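Local coordinates for alcohol dehydrogenase (Escherichia coli, PDB 5VM2), which is of unknown substrate specificity but probably acts as an NAD(P)-dependent oxidoreductase of the zinc-containing alcohol dehydrogenase family, at residues Glu152-Gly157 against Gly181-Gln186; Gly157-Met162 against Arg292-Tyr297. All coordinates share one frame; numbering follows the deposited sequence.

Interaction 1 of 2, residues Glu152-Gly157 against Gly181-Gln186. With MG (magnesium ion), chain C.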
ATOM      1  N   GLU A 152      -0.233  -1.607  -6.060  1.00 28.22           N
ATOM      2  CA  GLU A 152      -0.778  -2.047  -4.776  1.00 30.05           C
ATOM      3  C   GLU A 152      -0.824  -0.929  -3.740  1.00 29.17           C
ATOM      4  O   GLU A 152      -1.912  -0.656  -3.203  1.00 29.25           O
ATOM      5  CB  GLU A 152      -0.004  -3.275  -4.282  1.00 32.02           C
ATOM      6  CG  GLU A 152      -0.750  -4.112  -3.252  1.00 34.91           C
ATOM      7  CD  GLU A 152      -0.557  -3.616  -1.829  1.00 39.41           C
ATOM      8  OE1 GLU A 152       0.228  -2.664  -1.627  1.00 43.07           O
ATOM      9  OE2 GLU A 152      -1.189  -4.184  -0.912  1.00 39.89           O
ATOM     10  N   PRO A 153       0.281  -0.251  -3.401  1.00 25.60           N
ATOM     11  CA  PRO A 153       0.151   0.867  -2.457  1.00 24.16           C
ATOM     12  C   PRO A 153      -0.649   2.025  -3.025  1.00 27.19           C
ATOM     13  O   PRO A 153      -1.349   2.709  -2.268  1.00 28.27           O
ATOM     14  CB  PRO A 153       1.605   1.267  -2.165  1.00 23.37           C
ATOM     15  CG  PRO A 153       2.378   0.791  -3.363  1.00 25.29           C
ATOM     16  CD  PRO A 153       1.692  -0.479  -3.777  1.00 27.34           C
ATOM     17  N   ALA A 154      -0.580   2.264  -4.338  1.00 26.64           N
ATOM     18  CA  ALA A 154      -1.434   3.287  -4.933  1.00 27.38           C
ATOM     19  C   ALA A 154      -2.907   2.937  -4.755  1.00 27.05           C
ATOM     20  O   ALA A 154      -3.740   3.820  -4.517  1.00 28.50           O
ATOM     21  CB  ALA A 154      -1.095   3.462  -6.413  1.00 27.23           C
ATOM     22  N   ALA A 155      -3.240   1.650  -4.857  1.00 26.17           N
ATOM     23  CA  ALA A 155      -4.612   1.212  -4.629  1.00 24.66           C
ATOM     24  C   ALA A 155      -5.058   1.475  -3.198  1.00 27.14           C
ATOM     25  O   ALA A 155      -6.242   1.744  -2.957  1.00 30.14           O
ATOM     26  CB  ALA A 155      -4.747  -0.276  -4.962  1.00 23.73           C
ATOM     27  N   VAL A 156      -4.133   1.382  -2.238  1.00 26.86           N
ATOM     28  CA  VAL A 156      -4.444   1.721  -0.850  1.00 26.93           C
ATOM     29  C   VAL A 156      -4.908   3.170  -0.745  1.00 28.53           C
ATOM     30  O   VAL A 156      -5.922   3.473  -0.100  1.00 25.22           O
ATOM     31  CB  VAL A 156      -3.220   1.463   0.048  1.00 28.09           C
ATOM     32  CG1 VAL A 156      -3.463   2.007   1.449  1.00 29.73           C
ATOM     33  CG2 VAL A 156      -2.887  -0.026   0.086  1.00 29.43           C
ATOM     34  N   GLY A 157      -4.158   4.090  -1.358  1.00 26.97           N
ATOM     35  CA  GLY A 157      -4.553   5.489  -1.316  1.00 25.47           C
ATOM     36  C   GLY A 157      -5.806   5.755  -2.126  1.00 26.22           C
ATOM     37  O   GLY A 157      -6.634   6.589  -1.751  1.00 26.90           O
ATOM     38  N   GLY A 181       0.871   8.193   2.332  1.00 25.39           N
ATOM     39  CA  GLY A 181       0.390   9.566   2.289  1.00 24.39           C
ATOM     40  C   GLY A 181       0.512  10.182   0.907  1.00 25.90           C
ATOM     41  O   GLY A 181      -0.362  10.939   0.471  1.00 27.32           O
ATOM     42  N   LEU A 182       1.596   9.864   0.198  1.00 26.35           N
ATOM     43  CA  LEU A 182       1.773  10.360  -1.162  1.00 23.06           C
ATOM     44  C   LEU A 182       0.811   9.678  -2.125  1.00 23.74           C
ATOM     45  O   LEU A 182       0.289  10.322  -3.046  1.00 24.86           O
ATOM     46  CB  LEU A 182       3.227  10.159  -1.595  1.00 24.62           C
ATOM     47  CG  LEU A 182       4.207  10.954  -0.730  1.00 26.36           C
ATOM     48  CD1 LEU A 182       5.643  10.640  -1.102  1.00 31.21           C
ATOM     49  CD2 LEU A 182       3.924  12.444  -0.855  1.00 28.73           C
ATOM     50  N   MET A 183       0.558   8.379  -1.930  1.00 25.17           N
ATOM     51  CA  MET A 183      -0.470   7.700  -2.715  1.00 23.60           C
ATOM     52  C   MET A 183      -1.840   8.324  -2.485  1.00 25.26           C
ATOM     53  O   MET A 183      -2.605   8.522  -3.436  1.00 24.89           O
ATOM     54  CB  MET A 183      -0.516   6.211  -2.373  1.00 21.91           C
ATOM     55  CG  MET A 183       0.734   5.427  -2.747  1.00 25.14           C
ATOM     56  SD  MET A 183       1.257   5.698  -4.444  1.00 27.67           S
ATOM     57  CE  MET A 183       2.484   4.402  -4.646  1.00 27.21           C
ATOM     58  N   THR A 184      -2.171   8.619  -1.225  1.00 24.18           N
ATOM     59  CA  THR A 184      -3.456   9.240  -0.914  1.00 24.62           C
ATOM     60  C   THR A 184      -3.561  10.626  -1.543  1.00 24.41           C
ATOM     61  O   THR A 184      -4.612  10.994  -2.082  1.00 25.62           O
ATOM     62  CB  THR A 184      -3.645   9.315   0.603  1.00 26.19           C
ATOM     63  OG1 THR A 184      -3.497   8.004   1.169  1.00 27.26           O
ATOM     64  CG2 THR A 184      -5.031   9.857   0.947  1.00 26.47           C
ATOM     65  N   LEU A 185      -2.471  11.396  -1.503  1.00 25.91           N
ATOM     66  CA  LEU A 185      -2.434  12.708  -2.149  1.00 26.48           C
ATOM     67  C   LEU A 185      -2.772  12.611  -3.634  1.00 27.20           C
ATOM     68  O   LEU A 185      -3.638  13.334  -4.138  1.00 28.12           O
ATOM     69  CB  LEU A 185      -1.053  13.334  -1.940  1.00 28.05           C
ATOM     70  CG  LEU A 185      -0.544  14.429  -2.875  1.00 27.16           C
ATOM     71  CD1 LEU A 185      -1.390  15.694  -2.721  1.00 28.68           C
ATOM     72  CD2 LEU A 185       0.943  14.700  -2.586  1.00 25.68           C
ATOM     73  N   GLN A 186      -2.097  11.715  -4.353  1.00 25.46           N
ATOM     74  CA  GLN A 186      -2.363  11.580  -5.779  1.00 26.09           C
ATOM     75  C   GLN A 186      -3.773  11.054  -6.035  1.00 26.01           C
ATOM     76  O   GLN A 186      -4.425  11.453  -7.008  1.00 24.80           O
ATOM     77  CB  GLN A 186      -1.306  10.680  -6.410  1.00 27.97           C
ATOM     78  CG  GLN A 186       0.098  11.249  -6.268  1.00 28.25           C
ATOM     79  CD  GLN A 186       1.062  10.658  -7.261  1.00 28.89           C
ATOM     80  OE1 GLN A 186       1.063  11.030  -8.429  1.00 29.93           O
ATOM     81  NE2 GLN A 186       1.895   9.729  -6.803  1.00 28.85           N
TER
HETATM   82 MG    MG C 401       1.391  -2.614   0.031  1.00 32.04          MG
HETATM   83  O   HOH W   1       0.736  -1.210   1.146  1.00 34.26           O
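Pro153, Ala154 and Gly157, on the helix that carries a ligand of the magnesium site, pack against Met183 and Thr184, on the helix that follows the GxGxxG-like turn of the Rossmann-type domain. The helical segments cross at -61°, their axes approaching to 7.6 Å. Such closeness is possible where Gly157 faces the partner helix: its CA lies only 3.9 Å from the CA of Thr184. The Thr184 hydroxyl also rests on this glycine, with OG1 3.7 Å from Gly157 CA, while its polar demand is met within its own helix by Ile180 O.

Met183 supplies most of the remaining surface. Its CG lies 3.5 Å from Pro153 O, an oxygen already engaged by Gly157 N in the helix. A bend at chi2 (-50°) then carries the sulfur to Ala154, where SD sits 3.6 Å from CA. The terminal CE finishes alongside the proline ring, 3.8 Å from Pro153 CG, so the thioether runs beside the proline and points the same way. Phe309 borders Met183 as well.

One residue before Pro153, Glu152 turns from this interface and binds magnesium through OE1 at 2.0 Å, with His65, Glu66 and a water as further ligands. The result is glycine-mediated helix packing between a metal-bearing helix and the first helix of a Rossmann fold.

Interaction 2 of 2, residues Gly157-Met162 against Arg292-Tyr297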
ATOM      1  N   GLY A 157      -4.158   4.090  -1.358  1.00 26.97           N
ATOM      2  CA  GLY A 157      -4.553   5.489  -1.316  1.00 25.47           C
ATOM      3  C   GLY A 157      -5.806   5.755  -2.126  1.00 26.22           C
ATOM      4  O   GLY A 157      -6.634   6.589  -1.751  1.00 26.90           O
ATOM      5  N   MET A 158      -5.965   5.048  -3.246  1.00 25.06           N
ATOM      6  CA  MET A 158      -7.166   5.214  -4.059  1.00 26.71           C
ATOM      7  C   MET A 158      -8.414   4.796  -3.290  1.00 26.43           C
ATOM      8  O   MET A 158      -9.441   5.481  -3.340  1.00 26.00           O
ATOM      9  CB  MET A 158      -7.039   4.411  -5.353  1.00 30.10           C
ATOM     10  CG  MET A 158      -8.123   4.718  -6.386  1.00 34.36           C
ATOM     11  SD  MET A 158      -8.005   6.380  -7.098  1.00 40.82           S
ATOM     12  CE  MET A 158      -6.247   6.494  -7.369  1.00 41.45           C
ATOM     13  N   HIS A 159      -8.332   3.679  -2.564  1.00 24.53           N
ATOM     14  CA  HIS A 159      -9.462   3.197  -1.778  1.00 24.09           C
ATOM     15  C   HIS A 159      -9.823   4.184  -0.673  1.00 24.06           C
ATOM     16  O   HIS A 159     -11.005   4.431  -0.409  1.00 23.65           O
ATOM     17  CB  HIS A 159      -9.112   1.817  -1.209  1.00 26.04           C
ATOM     18  CG  HIS A 159     -10.218   1.164  -0.442  1.00 25.16           C
ATOM     19  ND1 HIS A 159     -11.372   0.705  -1.040  1.00 28.00           N
ATOM     20  CD2 HIS A 159     -10.329   0.864   0.874  1.00 27.14           C
ATOM     21  CE1 HIS A 159     -12.158   0.172  -0.121  1.00 28.30           C
ATOM     22  NE2 HIS A 159     -11.547   0.254   1.050  1.00 26.03           N
ATOM     23  N   ALA A 160      -8.814   4.776  -0.028  1.00 24.92           N
ATOM     24  CA  ALA A 160      -9.078   5.772   1.008  1.00 26.43           C
ATOM     25  C   ALA A 160      -9.822   6.974   0.438  1.00 27.43           C
ATOM     26  O   ALA A 160     -10.853   7.399   0.978  1.00 28.37           O
ATOM     27  CB  ALA A 160      -7.763   6.208   1.658  1.00 25.95           C
ATOM     28  N   ALA A 161      -9.320   7.529  -0.669  1.00 23.76           N
ATOM     29  CA  ALA A 161      -9.961   8.700  -1.261  1.00 25.02           C
ATOM     30  C   ALA A 161     -11.377   8.384  -1.724  1.00 28.51           C
ATOM     31  O   ALA A 161     -12.287   9.212  -1.574  1.00 29.57           O
ATOM     32  CB  ALA A 161      -9.124   9.228  -2.431  1.00 22.71           C
ATOM     33  N   MET A 162     -11.583   7.197  -2.297  1.00 30.04           N
ATOM     34  CA  MET A 162     -12.913   6.817  -2.764  1.00 31.88           C
ATOM     35  C   MET A 162     -13.861   6.617  -1.589  1.00 30.57           C
ATOM     36  O   MET A 162     -15.005   7.084  -1.616  1.00 28.88           O
ATOM     37  CB  MET A 162     -12.835   5.546  -3.609  1.00 34.58           C
ATOM     38  CG  MET A 162     -12.105   5.716  -4.926  1.00 37.66           C
ATOM     39  SD  MET A 162     -13.244   6.192  -6.222  1.00 44.10           S
ATOM     40  CE  MET A 162     -12.323   5.692  -7.671  1.00 44.74           C
ATOM     41  N   ARG A 292      -6.810  -1.808   3.244  1.00 27.55           N
ATOM     42  CA  ARG A 292      -6.378  -2.278   1.930  1.00 26.66           C
ATOM     43  C   ARG A 292      -7.228  -1.676   0.813  1.00 25.16           C
ATOM     44  O   ARG A 292      -7.219  -0.458   0.614  1.00 27.01           O
ATOM     45  CB  ARG A 292      -6.409  -3.812   1.875  1.00 28.41           C
ATOM     46  CG  ARG A 292      -5.396  -4.468   2.820  1.00 31.49           C
ATOM     47  CD  ARG A 292      -5.543  -5.981   2.856  1.00 33.41           C
ATOM     48  NE  ARG A 292      -4.603  -6.606   3.783  1.00 33.87           N
ATOM     49  CZ  ARG A 292      -4.808  -7.779   4.371  1.00 34.95           C
ATOM     50  NH1 ARG A 292      -5.922  -8.456   4.130  1.00 35.73           N
ATOM     51  NH2 ARG A 292      -3.901  -8.277   5.202  1.00 36.87           N
ATOM     52  N   TYR A 293      -7.956  -2.507   0.074  1.00 25.03           N
ATOM     53  CA  TYR A 293      -8.640  -2.029  -1.123  1.00 26.44           C
ATOM     54  C   TYR A 293      -9.677  -3.059  -1.533  1.00 28.48           C
ATOM     55  O   TYR A 293      -9.528  -4.252  -1.254  1.00 31.43           O
ATOM     56  CB  TYR A 293      -7.650  -1.799  -2.276  1.00 26.29           C
ATOM     57  CG  TYR A 293      -6.480  -2.731  -2.149  1.00 28.40           C
ATOM     58  CD1 TYR A 293      -6.612  -4.078  -2.458  1.00 29.18           C
ATOM     59  CD2 TYR A 293      -5.263  -2.287  -1.649  1.00 29.73           C
ATOM     60  CE1 TYR A 293      -5.561  -4.947  -2.306  1.00 30.41           C
ATOM     61  CE2 TYR A 293      -4.208  -3.150  -1.491  1.00 31.93           C
ATOM     62  CZ  TYR A 293      -4.364  -4.479  -1.822  1.00 30.95           C
ATOM     63  OH  TYR A 293      -3.316  -5.348  -1.661  1.00 31.91           O
ATOM     64  N   ALA A 294     -10.720  -2.582  -2.205  1.00 26.92           N
ATOM     65  CA  ALA A 294     -11.689  -3.446  -2.860  1.00 28.78           C
ATOM     66  C   ALA A 294     -12.072  -2.803  -4.181  1.00 29.39           C
ATOM     67  O   ALA A 294     -12.463  -1.633  -4.201  1.00 30.73           O
ATOM     68  CB  ALA A 294     -12.936  -3.661  -1.992  1.00 29.25           C
ATOM     69  N   ASN A 295     -11.941  -3.564  -5.271  1.00 28.47           N
ATOM     70  CA  ASN A 295     -12.336  -3.155  -6.623  1.00 32.71           C
ATOM     71  C   ASN A 295     -11.640  -1.868  -7.076  1.00 32.22           C
ATOM     72  O   ASN A 295     -12.209  -1.087  -7.845  1.00 33.46           O
ATOM     73  CB  ASN A 295     -13.858  -2.994  -6.730  1.00 34.52           C
ATOM     74  CG  ASN A 295     -14.616  -4.156  -6.107  1.00 39.00           C
ATOM     75  OD1 ASN A 295     -14.373  -5.314  -6.437  1.00 42.37           O
ATOM     76  ND2 ASN A 295     -15.536  -3.848  -5.198  1.00 38.32           N
ATOM     77  N   ARG A 296     -10.383  -1.672  -6.663  1.00 30.03           N
ATOM     78  CA  ARG A 296      -9.642  -0.458  -6.995  1.00 28.57           C
ATOM     79  C   ARG A 296      -8.540  -0.658  -8.025  1.00 31.43           C
ATOM     80  O   ARG A 296      -7.982   0.339  -8.499  1.00 34.39           O
ATOM     81  CB  ARG A 296      -9.013   0.157  -5.735  1.00 25.80           C
ATOM     82  CG  ARG A 296      -9.932   0.248  -4.539  1.00 27.10           C
ATOM     83  CD  ARG A 296     -11.182   1.084  -4.829  1.00 31.25           C
ATOM     84  NE  ARG A 296     -11.915   1.358  -3.594  1.00 33.55           N
ATOM     85  CZ  ARG A 296     -13.046   2.050  -3.525  1.00 35.32           C
ATOM     86  NH1 ARG A 296     -13.599   2.546  -4.627  1.00 37.08           N
ATOM     87  NH2 ARG A 296     -13.629   2.246  -2.349  1.00 35.00           N
ATOM     88  N   TYR A 297      -8.172  -1.898  -8.344  1.00 30.19           N
ATOM     89  CA  TYR A 297      -7.022  -2.103  -9.221  1.00 30.15           C
ATOM     90  C   TYR A 297      -7.243  -1.511 -10.605  1.00 28.25           C
ATOM     91  O   TYR A 297      -6.362  -0.777 -11.081  1.00 27.36           O
ATOM     92  CB  TYR A 297      -6.658  -3.593  -9.281  1.00 32.09           C
ATOM     93  CG  TYR A 297      -5.435  -3.933  -8.445  1.00 33.09           C
ATOM     94  CD1 TYR A 297      -5.381  -3.592  -7.100  1.00 31.98           C
ATOM     95  CD2 TYR A 297      -4.338  -4.581  -9.001  1.00 34.39           C
ATOM     96  CE1 TYR A 297      -4.272  -3.885  -6.323  1.00 33.06           C
ATOM     97  CE2 TYR A 297      -3.216  -4.885  -8.230  1.00 35.19           C
ATOM     98  CZ  TYR A 297      -3.192  -4.532  -6.890  1.00 35.26           C
ATOM     99  OH  TYR A 297      -2.091  -4.825  -6.115  1.00 35.86           O
TER
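His159 and Arg296 make the hydrogen bond across this contact between helix 145-163 and the loop that follows strand 286-290. Arg296 NE donates to His159 ND1 over 2.7 Å, with an angle of 159° at the hydrogen. The donor lies close to the imidazole plane, and ND1 lies almost exactly in the guanidinium plane, although the two planes are inclined by 57°. Because ND1 accepts, the ring is probably neutral with its proton on NE2, and the neighbouring arginine charge would disfavour a second proton. NH2 of Arg296 also comes within 3.0 Å of His159 ND1.

Face and backbone contacts hold the imidazole from other directions. With CG anti to the backbone N (chi1 -177°), the ring reaches the loop main chain, where Tyr293 CA makes a CH-pi contact over one face, 3.8 Å from the ring centroid and displaced toward the rim. Arg292 O approaches obliquely, 3.4 Å from His159 CD2. Asn107 and Val290 also touch the histidine.

Van der Waals contacts complete the grip on the arginine. Met162 CB lies over one face of the guanidinium, 3.3 Å from Arg296 NH1, the two chains passing one another while heading opposite ways. Nearer the base of the arginine, Arg296 CG packs 3.8 Å from His159 CB.

Elsewhere in the loop, Asn295 N is hydrogen-bonded to Tyr106 OH, and Arg292 makes a cation-pi contact with Phe114. In the sequence Tyr106 falls between Cys101 and Cys109, two of the zinc ligands. A histidine held by an in-plane arginine bond and a backbone CH-pi contact thus fastens the loop after the last strand of the parallel Rossmann-type sheet to helix 145-163, which also carries the magnesium ligand Glu152.

In the fold
Both contacts draw on helix 145-163, and their segments meet at Gly157, which makes contact in interaction 1 but not in interaction 2: interaction 1 uses the helix middle against helix 179-190, and interaction 2 uses its last turns against the loop at 292-297. Their centres are 8 Å apart. They meet again near the magnesium, where Tyr293 OH and Glu152 OE2, 2.5 Å apart, probably share a hydrogen bond, making the tyrosine a second-shell partner of a metal ligand. Packing follows the same path, with Tyr293 CD2 3.7 Å from Val156 CG2. One helix thus joins the Rossmann-type domain to a magnesium site that probably corresponds to the catalytic zinc site of related sorbitol dehydrogenases.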